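Local coordinates for protein histone-lysine N-methyltransferase SETMAR (Homo sapiens, PDB 3F2K) that contributes to DNA double-strand break repair, stalled replication fork restart and DNA integration, and binds DNA and a magnesium ion through the mariner transposase region described here, at residues 34-39 with 161-166; 100-105 with 137-142. All blocks are in the same frame, centred on the assembly; numbering follows the deposited sequence. Where two conformers were deposited one is given.

Interaction 1. Residues 34-39 with 161-166; sequences IVTCDE and LLPTNY. With MG (magnesium ion), chain D.
Asp-38 on the first strand and Asn-165 on helix 163-176 meet at the magnesium site of this RNase H-like transposase domain. Asn-165 probably occupies the position that is an aspartate in active mariner transposases. Asp-38 CG is anti to the backbone N (chi1 -158°), which turns the carboxylate toward the metal and Asn-165. Asp-38 OD1 binds magnesium at 2.2 Å. Asp-38 OD2 accepts a hydrogen bond from Asn-165 ND2, 3.1 Å away, nearly along its C-O axis. The bond is fairly straight (164°), although the carboxylate and amide planes are 53° apart. OD2 also takes a bond from a water on the metal, which helps fix the carboxylate's rotation. Asp-130 and four waters complete the coordination. Leu-162 CD2 packs against Asp-38 CG at 3.5 Å, crossing at about a right angle. Thr-164 CB lies 3.5 Å from Asp-38 CB, while its hydroxyl bonds to Trp-79. One water donates to Thr-36 OG1 (also hydrogen-bonded to Leu-128 O) and Cys-37 O and accepts from Thr-164 N, joining strand to helix. Strand 34-43 runs between strands 72-80 and 126-128. Helix 98-115 packs on Val-35 and Cys-37, and helix 202-219 on Ile-34 and Pro-163.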
loop_
_atom_site.group_PDB
_atom_site.type_symbol
_atom_site.label_atom_id
_atom_site.label_comp_id
_atom_site.label_asym_id
_atom_site.label_seq_id
_atom_site.Cartn_x
_atom_site.Cartn_y
_atom_site.Cartn_z
ATOM N N ILE A 34 9.781 2.433 -5.373
ATOM C CA ILE A 34 8.794 1.999 -4.332
ATOM C C ILE A 34 7.756 1.035 -4.849
ATOM O O ILE A 34 7.177 1.269 -5.920
ATOM C CB ILE A 34 8.064 3.214 -3.671
ATOM C CG1 ILE A 34 9.029 3.977 -2.787
ATOM C CG2 ILE A 34 6.891 2.675 -2.700
ATOM C CD1 ILE A 34 8.530 5.344 -2.295
ATOM N N VAL A 35 7.560 -0.053 -4.109
ATOM C CA VAL A 35 6.406 -0.929 -4.211
ATOM C C VAL A 35 5.636 -0.671 -2.887
ATOM O O VAL A 35 6.241 -0.620 -1.855
ATOM C CB VAL A 35 6.826 -2.414 -4.250
ATOM C CG1 VAL A 35 5.605 -3.279 -4.169
ATOM C CG2 VAL A 35 7.501 -2.707 -5.672
ATOM N N THR A 36 4.330 -0.545 -2.963
ATOM C CA THR A 36 3.572 -0.283 -1.787
ATOM C C THR A 36 2.280 -1.092 -1.729
ATOM O O THR A 36 1.694 -1.499 -2.793
ATOM C CB THR A 36 3.305 1.274 -1.669
ATOM O OG1 THR A 36 2.970 1.619 -0.315
ATOM C CG2 THR A 36 2.258 1.786 -2.661
ATOM N N CYS A 37 1.741 -1.230 -0.521
ATOM C CA CYS A 37 0.554 -2.069 -0.377
ATOM C C CYS A 37 -0.215 -1.686 0.846
ATOM O O CYS A 37 0.284 -0.912 1.662
ATOM C CB CYS A 37 0.978 -3.528 -0.247
ATOM S SG CYS A 37 1.802 -3.923 1.289
ATOM N N ASP A 38 -1.405 -2.279 0.951
ATOM C CA ASP A 38 -2.223 -2.223 2.140
ATOM C C ASP A 38 -3.363 -3.210 1.967
ATOM O O ASP A 38 -3.749 -3.617 0.840
ATOM C CB ASP A 38 -2.782 -0.789 2.415
ATOM C CG ASP A 38 -3.181 -0.585 3.905
ATOM O OD1 ASP A 38 -2.692 -1.377 4.751
ATOM O OD2 ASP A 38 -3.943 0.352 4.176
ATOM N N GLU A 39 -3.948 -3.501 3.102
ATOM C CA GLU A 39 -5.113 -4.400 3.213
ATOM C C GLU A 39 -6.344 -3.510 3.424
ATOM O O GLU A 39 -6.301 -2.457 4.111
ATOM C CB GLU A 39 -4.903 -5.358 4.403
ATOM C CG GLU A 39 -3.830 -6.492 4.203
ATOM C CD GLU A 39 -2.387 -6.039 4.565
ATOM O OE1 GLU A 39 -2.187 -4.875 4.936
ATOM O OE2 GLU A 39 -1.488 -6.904 4.522
ATOM N N LEU A 161 0.158 8.709 5.283
ATOM C CA LEU A 161 1.505 8.596 4.676
ATOM C C LEU A 161 1.654 7.243 3.927
ATOM O O LEU A 161 2.736 6.916 3.449
ATOM C CB LEU A 161 2.610 8.753 5.710
ATOM C CG LEU A 161 2.610 10.131 6.428
ATOM C CD1 LEU A 161 3.802 10.130 7.456
ATOM C CD2 LEU A 161 2.649 11.347 5.486
ATOM N N LEU A 162 0.550 6.519 3.783
ATOM C CA LEU A 162 0.569 5.154 3.223
ATOM C C LEU A 162 -0.201 5.294 1.904
ATOM O O LEU A 162 -1.395 5.427 1.932
ATOM C CB LEU A 162 -0.170 4.207 4.216
ATOM C CG LEU A 162 -0.104 2.714 3.983
ATOM C CD1 LEU A 162 1.360 2.162 4.031
ATOM C CD2 LEU A 162 -1.029 2.001 5.017
ATOM N N PRO A 163 0.468 5.323 0.757
ATOM C CA PRO A 163 -0.284 5.633 -0.466
ATOM C C PRO A 163 -1.459 4.721 -0.854
ATOM O O PRO A 163 -2.395 5.199 -1.508
ATOM C CB PRO A 163 0.793 5.689 -1.585
ATOM C CG PRO A 163 2.117 5.980 -0.794
ATOM C CD PRO A 163 1.935 5.167 0.516
ATOM N N THR A 164 -1.427 3.427 -0.501
ATOM C CA THR A 164 -2.535 2.605 -0.875
ATOM C C THR A 164 -3.777 3.142 -0.169
ATOM O O THR A 164 -4.870 3.140 -0.724
ATOM C CB THR A 164 -2.319 1.143 -0.508
ATOM O OG1 THR A 164 -1.073 0.736 -1.098
ATOM C CG2 THR A 164 -3.482 0.258 -1.020
ATOM N N ASN A 165 -3.569 3.611 1.053
ATOM C CA ASN A 165 -4.700 4.091 1.832
ATOM C C ASN A 165 -5.171 5.503 1.382
ATOM O O ASN A 165 -6.357 5.676 1.053
ATOM C CB ASN A 165 -4.302 4.049 3.305
ATOM C CG ASN A 165 -5.484 3.949 4.169
ATOM O OD1 ASN A 165 -6.090 4.953 4.476
ATOM N ND2 ASN A 165 -5.835 2.728 4.546
ATOM N N TYR A 166 -4.266 6.476 1.317
ATOM C CA TYR A 166 -4.684 7.858 0.995
ATOM C C TYR A 166 -5.053 8.090 -0.494
ATOM O O TYR A 166 -5.820 8.998 -0.821
ATOM C CB TYR A 166 -3.704 8.906 1.480
ATOM C CG TYR A 166 -2.363 8.995 0.764
ATOM C CD1 TYR A 166 -2.281 9.408 -0.615
ATOM C CD2 TYR A 166 -1.179 8.674 1.428
ATOM C CE1 TYR A 166 -1.036 9.552 -1.237
ATOM C CE2 TYR A 166 0.055 8.806 0.828
ATOM C CZ TYR A 166 0.119 9.198 -0.508
ATOM O OH TYR A 166 1.364 9.272 -1.045
HETATM MG MG MG D . -3.069 -1.402 6.914
HETATM O O HOH W 1 0.593 1.761 0.779
HETATM O O HOH W 2 -3.858 0.650 6.738
HETATM O O HOH W 3 -2.175 -3.360 7.082
HETATM O O HOH W 4 -4.851 -2.298 6.499
HETATM O O HOH W 5 -3.473 -1.495 9.032
#

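Interaction 2. Residues 100-105 with 137-142; sequences KYAQEI and AQPTLQ
The ring of Tyr-101 presents an edge to Thr-140, whose OG1 lies in the ring plane, 3.4 Å from Tyr-101 CD2. His-135 stacks on this ring, and Trp-78 meets it with the ring planes at about 35°. Tyr-101 CG is anti to the backbone N (chi1 -168°), which swings the ring off helix 98-115 toward strand 34-43, its CD2 edge beside Thr-140 at the start of helix 140-147. Thr-140 CG2, also anti to its backbone N, rests against both Tyr-101 and Ile-105. Thr-140 CG2 is 3.6 Å from Tyr-101 CD2 and 3.7 Å from Ile-105 CD1. Next to Tyr-101 in sequence, Ala-102 is small enough for close backbone approach: its CA is 4.6 Å from that of Thr-140. Ala-102 CB touches Pro-139 CG at 4.0 Å. Pro-139 follows a cis peptide bond and sits at the N-cap position. An alanine in place of Tyr-101 would probably leave the Thr-140 methyl with a gap beside it and His-135 without its stacking partner. No hydrogen bond crosses between the two segments. The Thr-140 hydroxyl is instead satisfied by Ser-98 OG and Pro-134 O. The contact therefore rests on van der Waals packing rather than on polar bonds between the segments, with its buried polar atom bonded to residues just outside.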
loop_
_atom_site.group_PDB
_atom_site.type_symbol
_atom_site.label_atom_id
_atom_site.label_comp_id
_atom_site.label_asym_id
_atom_site.label_seq_id
_atom_site.Cartn_x
_atom_site.Cartn_y
_atom_site.Cartn_z
ATOM N N LYS A 100 1.457 -16.432 5.307
ATOM C CA LYS A 100 0.630 -16.137 4.124
ATOM C C LYS A 100 1.211 -14.888 3.428
ATOM O O LYS A 100 1.243 -14.823 2.213
ATOM C CB LYS A 100 -0.813 -15.853 4.604
ATOM C CG LYS A 100 -1.771 -15.302 3.537
ATOM C CD LYS A 100 -1.602 -16.154 2.317
ATOM C CE LYS A 100 -2.918 -16.487 1.701
ATOM N NZ LYS A 100 -3.179 -15.499 0.606
ATOM N N TYR A 101 1.513 -13.867 4.218
ATOM C CA TYR A 101 2.011 -12.582 3.624
ATOM C C TYR A 101 3.341 -12.823 2.924
ATOM O O TYR A 101 3.550 -12.234 1.825
ATOM C CB TYR A 101 2.138 -11.540 4.689
ATOM C CG TYR A 101 2.363 -10.145 4.232
ATOM C CD1 TYR A 101 1.314 -9.413 3.639
ATOM C CD2 TYR A 101 3.596 -9.530 4.442
ATOM C CE1 TYR A 101 1.474 -8.097 3.290
ATOM C CE2 TYR A 101 3.801 -8.163 4.056
ATOM C CZ TYR A 101 2.714 -7.472 3.492
ATOM O OH TYR A 101 2.872 -6.131 3.107
ATOM N N ALA A 102 4.207 -13.682 3.487
ATOM C CA ALA A 102 5.458 -14.066 2.784
ATOM C C ALA A 102 5.236 -14.703 1.383
ATOM O O ALA A 102 5.937 -14.335 0.412
ATOM C CB ALA A 102 6.398 -14.944 3.695
ATOM N N GLN A 103 4.248 -15.605 1.287
ATOM C CA GLN A 103 3.883 -16.257 0.027
ATOM C C GLN A 103 3.312 -15.226 -0.940
ATOM O O GLN A 103 3.604 -15.253 -2.136
ATOM C CB GLN A 103 2.893 -17.394 0.276
ATOM C CG GLN A 103 3.574 -18.559 0.978
ATOM C CD GLN A 103 4.842 -19.033 0.208
ATOM O OE1 GLN A 103 5.960 -19.088 0.766
ATOM N NE2 GLN A 103 4.673 -19.299 -1.099
ATOM N N GLU A 104 2.571 -14.251 -0.408
ATOM C CA GLU A 104 2.032 -13.187 -1.246
ATOM C C GLU A 104 3.126 -12.297 -1.825
ATOM O O GLU A 104 3.046 -11.882 -2.999
ATOM C CB GLU A 104 1.043 -12.357 -0.421
ATOM C CG GLU A 104 -0.335 -13.117 -0.253
ATOM C CD GLU A 104 -1.089 -13.452 -1.573
ATOM O OE1 GLU A 104 -1.134 -12.649 -2.528
ATOM O OE2 GLU A 104 -1.705 -14.551 -1.641
ATOM N N ILE A 105 4.117 -11.973 -1.011
ATOM C CA ILE A 105 5.287 -11.152 -1.456
ATOM C C ILE A 105 6.038 -11.902 -2.562
ATOM O O ILE A 105 6.385 -11.328 -3.582
ATOM C CB ILE A 105 6.216 -10.907 -0.276
ATOM C CG1 ILE A 105 5.600 -9.871 0.687
ATOM C CG2 ILE A 105 7.612 -10.430 -0.704
ATOM C CD1 ILE A 105 6.436 -9.796 2.010
ATOM N N ALA A 137 6.847 -9.527 10.938
ATOM C CA ALA A 137 7.220 -10.783 11.603
ATOM C C ALA A 137 8.008 -11.658 10.607
ATOM O O ALA A 137 8.134 -11.302 9.438
ATOM C CB ALA A 137 5.977 -11.500 12.044
ATOM N N GLN A 138 8.590 -12.737 11.123
ATOM C CA GLN A 138 9.096 -13.802 10.280
ATOM C C GLN A 138 7.858 -14.684 9.925
ATOM O O GLN A 138 6.927 -14.880 10.786
ATOM C CB GLN A 138 10.154 -14.593 11.066
ATOM C CG GLN A 138 11.458 -13.884 11.348
ATOM C CD GLN A 138 12.232 -13.419 10.103
ATOM O OE1 GLN A 138 11.813 -13.665 8.945
ATOM N NE2 GLN A 138 13.400 -12.748 10.355
ATOM N N PRO A 139 7.853 -15.307 8.749
ATOM C CA PRO A 139 8.981 -15.288 7.802
ATOM C C PRO A 139 8.932 -14.231 6.725
ATOM O O PRO A 139 9.750 -14.294 5.797
ATOM C CB PRO A 139 8.920 -16.709 7.186
ATOM C CG PRO A 139 7.444 -16.936 7.016
ATOM C CD PRO A 139 6.830 -16.298 8.339
ATOM N N THR A 140 8.019 -13.250 6.880
ATOM C CA THR A 140 8.009 -12.067 6.007
ATOM C C THR A 140 9.384 -11.378 5.924
ATOM O O THR A 140 9.830 -11.035 4.815
ATOM C CB THR A 140 6.852 -11.109 6.412
ATOM O OG1 THR A 140 5.636 -11.744 6.035
ATOM C CG2 THR A 140 6.973 -9.710 5.629
ATOM N N LEU A 141 10.036 -11.100 7.062
ATOM C CA LEU A 141 11.296 -10.396 7.017
ATOM C C LEU A 141 12.341 -11.164 6.200
ATOM O O LEU A 141 13.027 -10.599 5.332
ATOM C CB LEU A 141 11.804 -10.126 8.448
ATOM C CG LEU A 141 10.830 -9.180 9.233
ATOM C CD1 LEU A 141 11.383 -8.979 10.579
ATOM C CD2 LEU A 141 10.797 -7.813 8.461
ATOM N N GLN A 142 12.462 -12.454 6.463
ATOM C CA GLN A 142 13.392 -13.265 5.661
ATOM C C GLN A 142 13.063 -13.275 4.138
ATOM O O GLN A 142 13.967 -13.224 3.326
ATOM C CB GLN A 142 13.475 -14.678 6.200
ATOM C CG GLN A 142 14.701 -15.394 5.539
ATOM C CD GLN A 142 14.856 -16.813 5.988
ATOM O OE1 GLN A 142 14.037 -17.701 5.664
ATOM N NE2 GLN A 142 15.908 -17.049 6.728
#

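In the fold
The centres of the two interactions are about 17 Å apart. Along the chain the order is 34-39, 100-105, 137-142, 161-166, so interaction 2 is formed entirely by chain lying between the two halves of interaction 1. Interaction 1 joins the central strand of the mixed sheet to helix 163-176, close to the centre of the chain. Interaction 2 is more peripheral and packs helix 98-115 against helix 140-147. Tyr-101 connects them: its CE1 lies 3.4 Å from Glu-39 OE2, and its side chain is about 8 Å from the magnesium ion. Helix packing in interaction 2 thus reaches the surroundings of the metal site without supplying a metal ligand.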